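Local structure of ribosomal RNA small subunit methyltransferase Nep1 (Archaeoglobus fulgidus, 3O7B) at residues I89-Q92 with C93-L97; R127-N130 with R131-L135; V231-E234 with Y235-R239. The protein probably catalyses the N1-methylation of a specific pseudouridine in 16S ribosomal RNA during ribosome biogenesis, using S-adenosyl-L-methionine as methyl donor. All coordinates share one frame; numbering follows the deposited sequence.

Contact 1. Residues I89-Q92 with C93-L97; sequences IVHQ and CLLLL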
ATOM      1  N   ILE A  89      -7.895  -2.222  -0.081  1.00 12.13           N
ATOM      2  CA  ILE A  89      -7.785  -1.016  -0.888  1.00 12.07           C
ATOM      3  C   ILE A  89      -7.677   0.228  -0.001  1.00 12.21           C
ATOM      4  O   ILE A  89      -6.741   1.037  -0.126  1.00 12.67           O
ATOM      5  CB  ILE A  89      -8.956  -0.873  -1.882  1.00 12.54           C
ATOM      6  CG1 ILE A  89      -8.914  -2.022  -2.886  1.00 13.36           C
ATOM      7  CG2 ILE A  89      -8.916   0.480  -2.589  1.00 14.15           C
ATOM      8  CD1 ILE A  89     -10.191  -2.149  -3.725  1.00 15.92           C
ATOM      9  N   VAL A  90      -8.622   0.384   0.922  1.00 11.84           N
ATOM     10  CA  VAL A  90      -8.578   1.560   1.770  1.00 12.29           C
ATOM     11  C   VAL A  90      -7.380   1.502   2.739  1.00 11.75           C
ATOM     12  O   VAL A  90      -6.825   2.534   3.082  1.00 12.17           O
ATOM     13  CB  VAL A  90      -9.950   1.807   2.494  1.00 12.66           C
ATOM     14  CG1 VAL A  90     -10.195   0.812   3.601  1.00 14.18           C
ATOM     15  CG2 VAL A  90     -10.033   3.233   3.017  1.00 13.82           C
ATOM     16  N   HIS A  91      -6.967   0.296   3.130  1.00 11.82           N
ATOM     17  CA  HIS A  91      -5.765   0.143   3.978  1.00 12.02           C
ATOM     18  C   HIS A  91      -4.575   0.855   3.358  1.00 11.64           C
ATOM     19  O   HIS A  91      -3.943   1.691   4.003  1.00 11.24           O
ATOM     20  CB  HIS A  91      -5.448  -1.337   4.156  1.00 11.98           C
ATOM     21  CG  HIS A  91      -4.218  -1.600   4.974  1.00 12.28           C
ATOM     22  ND1 HIS A  91      -3.301  -2.571   4.630  1.00 13.13           N
ATOM     23  CD2 HIS A  91      -3.744  -1.002   6.091  1.00 12.90           C
ATOM     24  CE1 HIS A  91      -2.318  -2.572   5.513  1.00 13.46           C
ATOM     25  NE2 HIS A  91      -2.563  -1.634   6.415  1.00 13.03           N
ATOM     26  N   GLN A  92      -4.295   0.540   2.090  1.00 12.01           N
ATOM     27  CA  GLN A  92      -3.071   1.042   1.484  1.00 12.05           C
ATOM     28  C   GLN A  92      -3.174   2.528   1.214  1.00 11.84           C
ATOM     29  O   GLN A  92      -2.200   3.273   1.359  1.00 11.28           O
ATOM     30  CB  GLN A  92      -2.781   0.261   0.203  1.00 13.31           C
ATOM     31  CG  GLN A  92      -2.542  -1.245   0.471  1.00 15.61           C
ATOM     32  CD  GLN A  92      -2.873  -2.159  -0.696  1.00 16.42           C
ATOM     33  OE1 GLN A  92      -3.266  -1.710  -1.777  1.00 17.39           O
ATOM     34  NE2 GLN A  92      -2.717  -3.468  -0.476  1.00 18.51           N
ATOM     35  N   CYS A  93      -4.368   2.992   0.829  1.00 11.55           N
ATOM     36  CA  CYS A  93      -4.540   4.402   0.564  1.00 12.55           C
ATOM     37  C   CYS A  93      -4.377   5.226   1.820  1.00 11.54           C
ATOM     38  O   CYS A  93      -3.759   6.282   1.800  1.00 12.52           O
ATOM     39  CB  CYS A  93      -5.928   4.672  -0.032  1.00 12.58           C
ATOM     40  SG  CYS A  93      -6.161   4.016  -1.704  1.00 15.00           S
ATOM     41  N   LEU A  94      -4.931   4.720   2.919  1.00 12.17           N
ATOM     42  CA  LEU A  94      -4.780   5.414   4.201  1.00 12.36           C
ATOM     43  C   LEU A  94      -3.324   5.439   4.648  1.00 12.24           C
ATOM     44  O   LEU A  94      -2.856   6.437   5.179  1.00 12.60           O
ATOM     45  CB  LEU A  94      -5.602   4.736   5.293  1.00 13.03           C
ATOM     46  CG  LEU A  94      -7.107   5.011   5.240  1.00 12.47           C
ATOM     47  CD1 LEU A  94      -7.798   4.002   6.139  1.00 13.55           C
ATOM     48  CD2 LEU A  94      -7.383   6.450   5.655  1.00 14.12           C
ATOM     49  N   LEU A  95      -2.611   4.321   4.458  1.00 12.21           N
ATOM     50  CA  LEU A  95      -1.196   4.320   4.862  1.00 12.41           C
ATOM     51  C   LEU A  95      -0.430   5.413   4.150  1.00 12.35           C
ATOM     52  O   LEU A  95       0.282   6.197   4.765  1.00 13.06           O
ATOM     53  CB  LEU A  95      -0.537   2.966   4.597  1.00 11.98           C
ATOM     54  CG  LEU A  95      -0.930   1.798   5.490  1.00 13.16           C
ATOM     55  CD1 LEU A  95      -0.114   0.560   5.088  1.00 14.32           C
ATOM     56  CD2 LEU A  95      -0.755   2.124   6.967  1.00 16.43           C
ATOM     57  N   LEU A  96      -0.581   5.488   2.832  1.00 11.54           N
ATOM     58  CA  LEU A  96       0.145   6.481   2.068  1.00 12.27           C
ATOM     59  C   LEU A  96      -0.237   7.896   2.486  1.00 11.96           C
ATOM     60  O   LEU A  96       0.614   8.746   2.708  1.00 12.81           O
ATOM     61  CB  LEU A  96      -0.088   6.291   0.575  1.00 12.64           C
ATOM     62  CG  LEU A  96       0.487   7.378  -0.324  1.00 13.26           C
ATOM     63  CD1 LEU A  96       2.006   7.587  -0.058  1.00 13.93           C
ATOM     64  CD2 LEU A  96       0.248   7.005  -1.748  1.00 14.14           C
ATOM     65  N   LEU A  97      -1.541   8.154   2.539  1.00 12.93           N
ATOM     66  CA  LEU A  97      -1.999   9.488   2.862  1.00 12.60           C
ATOM     67  C   LEU A  97      -1.485   9.952   4.231  1.00 12.34           C
ATOM     68  O   LEU A  97      -0.976  11.070   4.370  1.00 12.98           O
ATOM     69  CB  LEU A  97      -3.536   9.508   2.830  1.00 13.51           C
ATOM     70  CG  LEU A  97      -4.111  10.905   3.037  1.00 15.67           C
ATOM     71  CD1 LEU A  97      -3.749  11.858   1.882  1.00 17.23           C
ATOM     72  CD2 LEU A  97      -5.611  10.812   3.180  1.00 16.61           C
TER
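Cys93 lies one helical turn after Ile89 and is bonded to it through the backbone. Its N donates to Ile89 O over 3.2 Å. The first torsion of Cys93 (chi1 -69°) sets SG beside its own backbone N, 3.4 Å from Ile89 O. Cys93 also packs on Phe32 of strand 28-35 and on Ser224 and Thr228 of helix 224-239.

Gln92 joins the turn mainly through its backbone. Gln92 O accepts from Leu96 N at 3.1 Å, in a nearly straight bond (169°). The side chain runs away from the helix toward the second subunit, extended beyond CG. Its amide NE2 is hydrogen-bonded to Arg127 O of the second subunit, so this buried donor is satisfied across the dimer interface.

His91 is held through backbone and ring. Its carbonyl O takes the amide of Leu95 at 3.0 Å. The imidazole swings along the helix toward Leu95, and CD1 of that leucine approaches the ring obliquely, 3.5 Å from His91 NE2. The same nitrogen is hydrogen-bonded to Pro126 O, and the ring stacks with Phe132. Together these partners should fix the rotation of the imidazole.

Val90 and Leu94 form a third, apolar pair. They lie side by side and point the same way, with Val90 CG2 3.9 Å from Leu94 CD1. Leu94 N also donates to Val90 O at 2.9 Å. Their side chains rest on Val109 and Val107 of strand 105-111. The four backbone bonds, each from a residue to the one four before it, mark a regular alpha-helix, here the buried helix 87-98 that lies between the central sheet and the dimer interface of this SPOUT methyltransferase.

Contact 2. Residues R127-N130 with R131-L135; sequences RNYN and RFVGL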
ATOM      1  N   ARG A 127       0.664  -1.248   9.572  1.00 14.84           N
ATOM      2  CA  ARG A 127       1.126  -1.424   8.203  1.00 14.61           C
ATOM      3  C   ARG A 127       0.888  -2.840   7.695  1.00 13.92           C
ATOM      4  O   ARG A 127       0.747  -3.051   6.486  1.00 14.87           O
ATOM      5  CB  ARG A 127       2.585  -0.988   8.083  1.00 16.08           C
ATOM      6  CG  ARG A 127       2.718   0.457   8.588  1.00 17.75           C
ATOM      7  CD  ARG A 127       3.989   1.068   8.175  1.00 20.01           C
ATOM      8  NE  ARG A 127       3.989   1.505   6.783  1.00 18.54           N
ATOM      9  CZ  ARG A 127       3.597   2.705   6.358  1.00 17.11           C
ATOM     10  NH1 ARG A 127       3.065   3.591   7.200  1.00 17.72           N
ATOM     11  NH2 ARG A 127       3.720   3.005   5.084  1.00 17.32           N
ATOM     12  N   ASN A 128       0.813  -3.790   8.624  1.00 13.46           N
ATOM     13  CA  ASN A 128       0.505  -5.161   8.290  1.00 13.19           C
ATOM     14  C   ASN A 128      -1.002  -5.273   8.119  1.00 12.97           C
ATOM     15  O   ASN A 128      -1.771  -4.888   9.010  1.00 13.68           O
ATOM     16  CB  ASN A 128       1.006  -6.090   9.395  1.00 13.74           C
ATOM     17  CG  ASN A 128       0.596  -7.514   9.168  1.00 14.11           C
ATOM     18  OD1 ASN A 128      -0.542  -7.894   9.451  1.00 16.07           O
ATOM     19  ND2 ASN A 128       1.501  -8.313   8.625  1.00 15.78           N
ATOM     20  N   TYR A 129      -1.402  -5.846   6.987  1.00 12.36           N
ATOM     21  CA  TYR A 129      -2.815  -5.974   6.621  1.00 12.50           C
ATOM     22  C   TYR A 129      -3.631  -6.741   7.654  1.00 13.05           C
ATOM     23  O   TYR A 129      -4.771  -6.351   7.974  1.00 12.37           O
ATOM     24  CB  TYR A 129      -2.919  -6.632   5.252  1.00 13.26           C
ATOM     25  CG  TYR A 129      -4.317  -7.022   4.863  1.00 13.48           C
ATOM     26  CD1 TYR A 129      -5.217  -6.051   4.430  1.00 15.47           C
ATOM     27  CD2 TYR A 129      -4.727  -8.347   4.903  1.00 13.13           C
ATOM     28  CE1 TYR A 129      -6.518  -6.400   4.069  1.00 15.35           C
ATOM     29  CE2 TYR A 129      -6.032  -8.706   4.533  1.00 14.17           C
ATOM     30  CZ  TYR A 129      -6.894  -7.719   4.102  1.00 13.94           C
ATOM     31  OH  TYR A 129      -8.190  -8.040   3.737  1.00 16.94           O
ATOM     32  N   ASN A 130      -3.092  -7.837   8.183  1.00 12.32           N
ATOM     33  CA  ASN A 130      -3.861  -8.649   9.125  1.00 13.54           C
ATOM     34  C   ASN A 130      -4.094  -7.893  10.423  1.00 14.07           C
ATOM     35  O   ASN A 130      -5.188  -7.981  11.001  1.00 14.06           O
ATOM     36  CB  ASN A 130      -3.202 -10.013   9.367  1.00 13.96           C
ATOM     37  CG  ASN A 130      -3.082 -10.810   8.084  1.00 15.03           C
ATOM     38  OD1 ASN A 130      -1.974 -11.219   7.677  1.00 17.58           O
ATOM     39  ND2 ASN A 130      -4.203 -11.016   7.414  1.00 12.74           N
ATOM     40  N   ARG A 131      -3.107  -7.106  10.840  1.00 13.57           N
ATOM     41  CA  ARG A 131      -3.250  -6.258  12.018  1.00 14.52           C
ATOM     42  C   ARG A 131      -4.242  -5.119  11.740  1.00 13.79           C
ATOM     43  O   ARG A 131      -5.028  -4.753  12.621  1.00 13.88           O
ATOM     44  CB  ARG A 131      -1.878  -5.732  12.439  1.00 15.24           C
ATOM     45  CG  ARG A 131      -0.908  -6.848  12.894  1.00 20.10           C
ATOM     46  CD  ARG A 131      -0.665  -6.782  14.382  1.00 26.54           C
ATOM     47  NE  ARG A 131       0.229  -7.809  14.933  1.00 27.39           N
ATOM     48  CZ  ARG A 131       1.561  -7.730  15.017  1.00 28.68           C
ATOM     49  NH1 ARG A 131       2.241  -6.698  14.535  1.00 27.55           N
ATOM     50  NH2 ARG A 131       2.227  -8.719  15.590  1.00 30.20           N
ATOM     51  N   PHE A 132      -4.240  -4.589  10.519  1.00 13.39           N
ATOM     52  CA  PHE A 132      -5.243  -3.592  10.150  1.00 13.32           C
ATOM     53  C   PHE A 132      -6.658  -4.170  10.231  1.00 13.10           C
ATOM     54  O   PHE A 132      -7.579  -3.521  10.776  1.00 12.95           O
ATOM     55  CB  PHE A 132      -4.953  -3.065   8.753  1.00 12.90           C
ATOM     56  CG  PHE A 132      -6.006  -2.102   8.235  1.00 13.08           C
ATOM     57  CD1 PHE A 132      -6.079  -0.798   8.716  1.00 14.59           C
ATOM     58  CD2 PHE A 132      -6.915  -2.523   7.283  1.00 13.82           C
ATOM     59  CE1 PHE A 132      -7.080   0.093   8.240  1.00 14.74           C
ATOM     60  CE2 PHE A 132      -7.893  -1.654   6.797  1.00 14.19           C
ATOM     61  CZ  PHE A 132      -7.968  -0.352   7.274  1.00 14.07           C
ATOM     62  N   VAL A 133      -6.839  -5.367   9.693  1.00 13.11           N
ATOM     63  CA  VAL A 133      -8.139  -6.014   9.734  1.00 14.25           C
ATOM     64  C   VAL A 133      -8.598  -6.167  11.186  1.00 14.05           C
ATOM     65  O   VAL A 133      -9.751  -5.873  11.505  1.00 14.03           O
ATOM     66  CB  VAL A 133      -8.109  -7.369   9.001  1.00 14.38           C
ATOM     67  CG1 VAL A 133      -9.351  -8.223   9.344  1.00 16.00           C
ATOM     68  CG2 VAL A 133      -7.990  -7.128   7.503  1.00 14.66           C
ATOM     69  N   GLY A 134      -7.710  -6.583  12.077  1.00 13.65           N
ATOM     70  CA  GLY A 134      -8.083  -6.735  13.479  1.00 14.53           C
ATOM     71  C   GLY A 134      -8.477  -5.417  14.103  1.00 13.97           C
ATOM     72  O   GLY A 134      -9.425  -5.353  14.907  1.00 15.40           O
ATOM     73  N   LEU A 135      -7.781  -4.351  13.743  1.00 13.57           N
ATOM     74  CA  LEU A 135      -8.100  -3.027  14.275  1.00 13.11           C
ATOM     75  C   LEU A 135      -9.466  -2.550  13.755  1.00 13.99           C
ATOM     76  O   LEU A 135     -10.263  -1.979  14.502  1.00 13.85           O
ATOM     77  CB  LEU A 135      -7.001  -2.022  13.923  1.00 13.76           C
ATOM     78  CG  LEU A 135      -7.204  -0.618  14.497  1.00 15.58           C
ATOM     79  CD1 LEU A 135      -7.098  -0.627  16.026  1.00 17.96           C
ATOM     80  CD2 LEU A 135      -6.195   0.322  13.912  1.00 16.76           C
TER
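Asn128 OD1 takes two backbone amides at the start of the helix. Arg131 N donates to Asn128 OD1 at 3.0 Å, lying in the carbonyl plane on a lone pair. A second, weak bond comes from Asn130 N, 2.8 Å from Asn128 OD1 but bent to 119°. The side chain of Asn128 reaches them because CG is anti to the backbone N (chi1 174°). The backbone O of the same residue accepts from Phe132 N at 2.9 Å. Arg131 CG rests 3.6 Å from Asn128 OD1, and its chain then bends away. With an alanine here, the amides of Arg131 and, more weakly, Asn130 would probably lose their side-chain acceptor, leaving the first turn less firmly capped.

One turn on, Val133 CG2 sits over one face of the Tyr129 ring. It is 3.9 Å from the ring centroid and 20° off the normal, a CH-pi contact displaced toward the CZ end, with Tyr129 CZ 3.6 Å from Val133 CG2. Tyr129 OH is hydrogen-bonded to Asp67, which anchors the far end of the ring. The ring also packs on Asp88, predicted to stabilise the rRNA-contacting Arg86, and on Tyr129 of the second subunit. Asn128 is thus a classical asparagine N-cap, opening helix 129-142 at the dimer interface.

Contact 3. Residues V231-E234 with Y235-R239; sequences VLCE and YERVR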
ATOM      1  N   VAL A 231      -2.825  12.483  -6.495  1.00 14.39           N
ATOM      2  CA  VAL A 231      -3.494  13.644  -5.935  1.00 15.12           C
ATOM      3  C   VAL A 231      -2.751  14.200  -4.726  1.00 14.85           C
ATOM      4  O   VAL A 231      -2.610  15.412  -4.573  1.00 14.85           O
ATOM      5  CB  VAL A 231      -4.959  13.318  -5.600  1.00 15.15           C
ATOM      6  CG1 VAL A 231      -5.655  14.514  -4.961  1.00 16.62           C
ATOM      7  CG2 VAL A 231      -5.731  12.907  -6.874  1.00 16.28           C
ATOM      8  N   LEU A 232      -2.234  13.312  -3.872  1.00 14.40           N
ATOM      9  CA  LEU A 232      -1.444  13.751  -2.734  1.00 15.83           C
ATOM     10  C   LEU A 232      -0.231  14.547  -3.185  1.00 16.59           C
ATOM     11  O   LEU A 232       0.099  15.585  -2.617  1.00 16.60           O
ATOM     12  CB  LEU A 232      -0.999  12.555  -1.871  1.00 15.14           C
ATOM     13  CG  LEU A 232      -0.058  12.904  -0.711  1.00 16.42           C
ATOM     14  CD1 LEU A 232      -0.731  13.896   0.269  1.00 16.48           C
ATOM     15  CD2 LEU A 232       0.399  11.655   0.014  1.00 16.79           C
ATOM     16  N   CYS A 233       0.441  14.050  -4.210  1.00 18.98           N
ATOM     17  CA  CYS A 233       1.600  14.786  -4.705  1.00 19.71           C
ATOM     18  C   CYS A 233       1.249  16.188  -5.207  1.00 19.06           C
ATOM     19  O   CYS A 233       1.981  17.141  -4.929  1.00 19.08           O
ATOM     20  CB  CYS A 233       2.269  14.015  -5.813  1.00 20.28           C
ATOM     21  SG  CYS A 233       3.777  14.812  -6.338  1.00 27.59           S
ATOM     22  N   GLU A 234       0.147  16.299  -5.953  1.00 18.24           N
ATOM     23  CA  GLU A 234      -0.307  17.610  -6.456  1.00 18.77           C
ATOM     24  C   GLU A 234      -0.721  18.521  -5.301  1.00 18.02           C
ATOM     25  O   GLU A 234      -0.452  19.728  -5.293  1.00 18.23           O
ATOM     26  CB  GLU A 234      -1.471  17.458  -7.439  1.00 19.65           C
ATOM     27  CG  GLU A 234      -1.134  16.676  -8.708  1.00 23.92           C
ATOM     28  CD  GLU A 234      -0.293  17.445  -9.724  1.00 28.64           C
ATOM     29  OE1 GLU A 234       0.061  18.623  -9.496  1.00 31.00           O
ATOM     30  OE2 GLU A 234       0.011  16.854 -10.778  1.00 32.12           O
ATOM     31  N   TYR A 235      -1.380  17.927  -4.317  1.00 17.12           N
ATOM     32  CA  TYR A 235      -1.810  18.645  -3.128  1.00 17.55           C
ATOM     33  C   TYR A 235      -0.627  19.228  -2.372  1.00 18.20           C
ATOM     34  O   TYR A 235      -0.625  20.405  -2.001  1.00 18.28           O
ATOM     35  CB  TYR A 235      -2.626  17.691  -2.264  1.00 17.48           C
ATOM     36  CG  TYR A 235      -3.208  18.285  -1.019  1.00 18.13           C
ATOM     37  CD1 TYR A 235      -4.506  18.802  -1.011  1.00 18.93           C
ATOM     38  CD2 TYR A 235      -2.488  18.279   0.169  1.00 18.93           C
ATOM     39  CE1 TYR A 235      -5.057  19.323   0.163  1.00 20.18           C
ATOM     40  CE2 TYR A 235      -3.014  18.794   1.339  1.00 20.42           C
ATOM     41  CZ  TYR A 235      -4.297  19.315   1.336  1.00 20.21           C
ATOM     42  OH  TYR A 235      -4.792  19.841   2.516  1.00 22.21           O
ATOM     43  N   GLU A 236       0.395  18.407  -2.145  1.00 18.65           N
ATOM     44  CA  GLU A 236       1.603  18.871  -1.469  1.00 19.58           C
ATOM     45  C   GLU A 236       2.345  19.941  -2.278  1.00 20.80           C
ATOM     46  O   GLU A 236       2.834  20.904  -1.696  1.00 20.99           O
ATOM     47  CB  GLU A 236       2.539  17.698  -1.183  1.00 18.87           C
ATOM     48  CG  GLU A 236       2.011  16.722  -0.188  1.00 18.00           C
ATOM     49  CD  GLU A 236       2.978  15.596   0.081  1.00 20.45           C
ATOM     50  OE1 GLU A 236       3.882  15.383  -0.751  1.00 23.95           O
ATOM     51  OE2 GLU A 236       2.822  14.937   1.118  1.00 21.26           O
ATOM     52  N   ARG A 237       2.424  19.769  -3.600  1.00 22.05           N
ATOM     53  CA  ARG A 237       3.066  20.785  -4.471  1.00 24.38           C
ATOM     54  C   ARG A 237       2.500  22.174  -4.214  1.00 25.13           C
ATOM     55  O   ARG A 237       3.248  23.153  -4.059  1.00 25.53           O
ATOM     56  CB  ARG A 237       2.863  20.471  -5.950  1.00 24.92           C
ATOM     57  CG  ARG A 237       3.741  19.391  -6.535  1.00 29.11           C
ATOM     58  CD  ARG A 237       3.780  19.530  -8.062  1.00 34.31           C
ATOM     59  NE  ARG A 237       3.451  18.271  -8.723  1.00 37.67           N
ATOM     60  CZ  ARG A 237       3.053  18.157  -9.991  0.50 38.89           C
ATOM     61  NH1 ARG A 237       2.921  19.236 -10.761  1.00 40.03           N
ATOM     62  NH2 ARG A 237       2.768  16.960 -10.491  1.00 39.78           N
ATOM     63  N   VAL A 238       1.174  22.254  -4.181  1.00 25.68           N
ATOM     64  CA  VAL A 238       0.465  23.523  -4.028  1.00 27.24           C
ATOM     65  C   VAL A 238       0.533  24.059  -2.601  1.00 28.73           C
ATOM     66  O   VAL A 238       0.731  25.262  -2.403  1.00 29.17           O
ATOM     67  CB  VAL A 238      -1.034  23.378  -4.469  1.00 26.77           C
ATOM     68  CG1 VAL A 238      -1.866  24.588  -4.058  1.00 27.59           C
ATOM     69  CG2 VAL A 238      -1.145  23.135  -5.968  1.00 26.71           C
ATOM     70  N   ARG A 239       0.398  23.166  -1.616  1.00 29.88           N
ATOM     71  CA  ARG A 239       0.006  23.546  -0.246  1.00 31.39           C
ATOM     72  C   ARG A 239       1.068  23.483   0.835  1.00 32.37           C
ATOM     73  O   ARG A 239       0.970  24.196   1.843  1.00 32.99           O
ATOM     74  CB  ARG A 239      -1.224  22.759   0.197  1.00 31.49           C
ATOM     75  CG  ARG A 239      -2.455  23.153  -0.589  1.00 32.47           C
ATOM     76  CD  ARG A 239      -3.590  22.218  -0.344  1.00 34.18           C
ATOM     77  NE  ARG A 239      -4.191  22.404   0.972  1.00 35.24           N
ATOM     78  CZ  ARG A 239      -5.303  23.097   1.202  1.00 35.58           C
ATOM     79  NH1 ARG A 239      -5.945  23.692   0.197  1.00 35.79           N
ATOM     80  NH2 ARG A 239      -5.773  23.199   2.441  1.00 33.60           N
TER
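Leu232 and Glu236 pack in the buried part of this helix turn. Glu236 N donates to Leu232 O at 2.9 Å. Leu232 CD1 lies 3.8 Å from Glu236 OE2. The carboxylate of Glu236 is buried but well supplied: OE2 is hydrogen-bonded to Ser100 OG, and OE1 to Tyr226 OH of the second subunit. Tyr235 is buried too. Its amide N donates to Val231 O at 2.8 Å, its ring meets Phe30 edge-to-face, and its hydroxyl is hydrogen-bonded to Asp104.

The Glu234-Arg237 side is partly exposed. The two side chains run side by side and end in a salt bridge, Glu234 OE2 to Arg237 NH2 at 2.8 Å. It is not a flat, two-pronged pair. Glu234 bends at chi2 (-75°), which lays its carboxylate over one face of the guanidinium. Glu234 OE1 stands 3.0 Å above the centre of the Arg237 group, and the two planes are 46° apart. Cys233 SG lies at the guanidinium edge, 4.2 Å from Arg237 NE.

Cys233 forms a disulfide with Cys233 of the second subunit. Beside it, Arg237 NE lies close to Arg237 NE of that subunit. Each Glu234 is likely to offset the charge of its own Arg237, easing the approach of the two arginines beside the covalent link between the subunits.

In the fold
The three contacts follow one another along the chain, and none nests in or crosses another. Contacts 1 and 3 are local turns of helix, contact 2 the capped start of one; none closes a long loop. Contact 1 comes first, in helix 87-98. Contact 2 follows at the start of helix 129-142, after strands 105-111 and 116-119. It touches contact 1: Leu95 CD1 packs on Arg127 CA at 3.9 Å. Contact 3 lies near the C terminus, in helix 224-239. It meets contact 1 where Leu97 CD1 is 4.0 Å from Leu232 CD1. Contacts 2 and 3 stay about 11 Å apart at their nearest atoms. Helix 87-98 therefore bridges the other two, and all three contacts reach the second subunit.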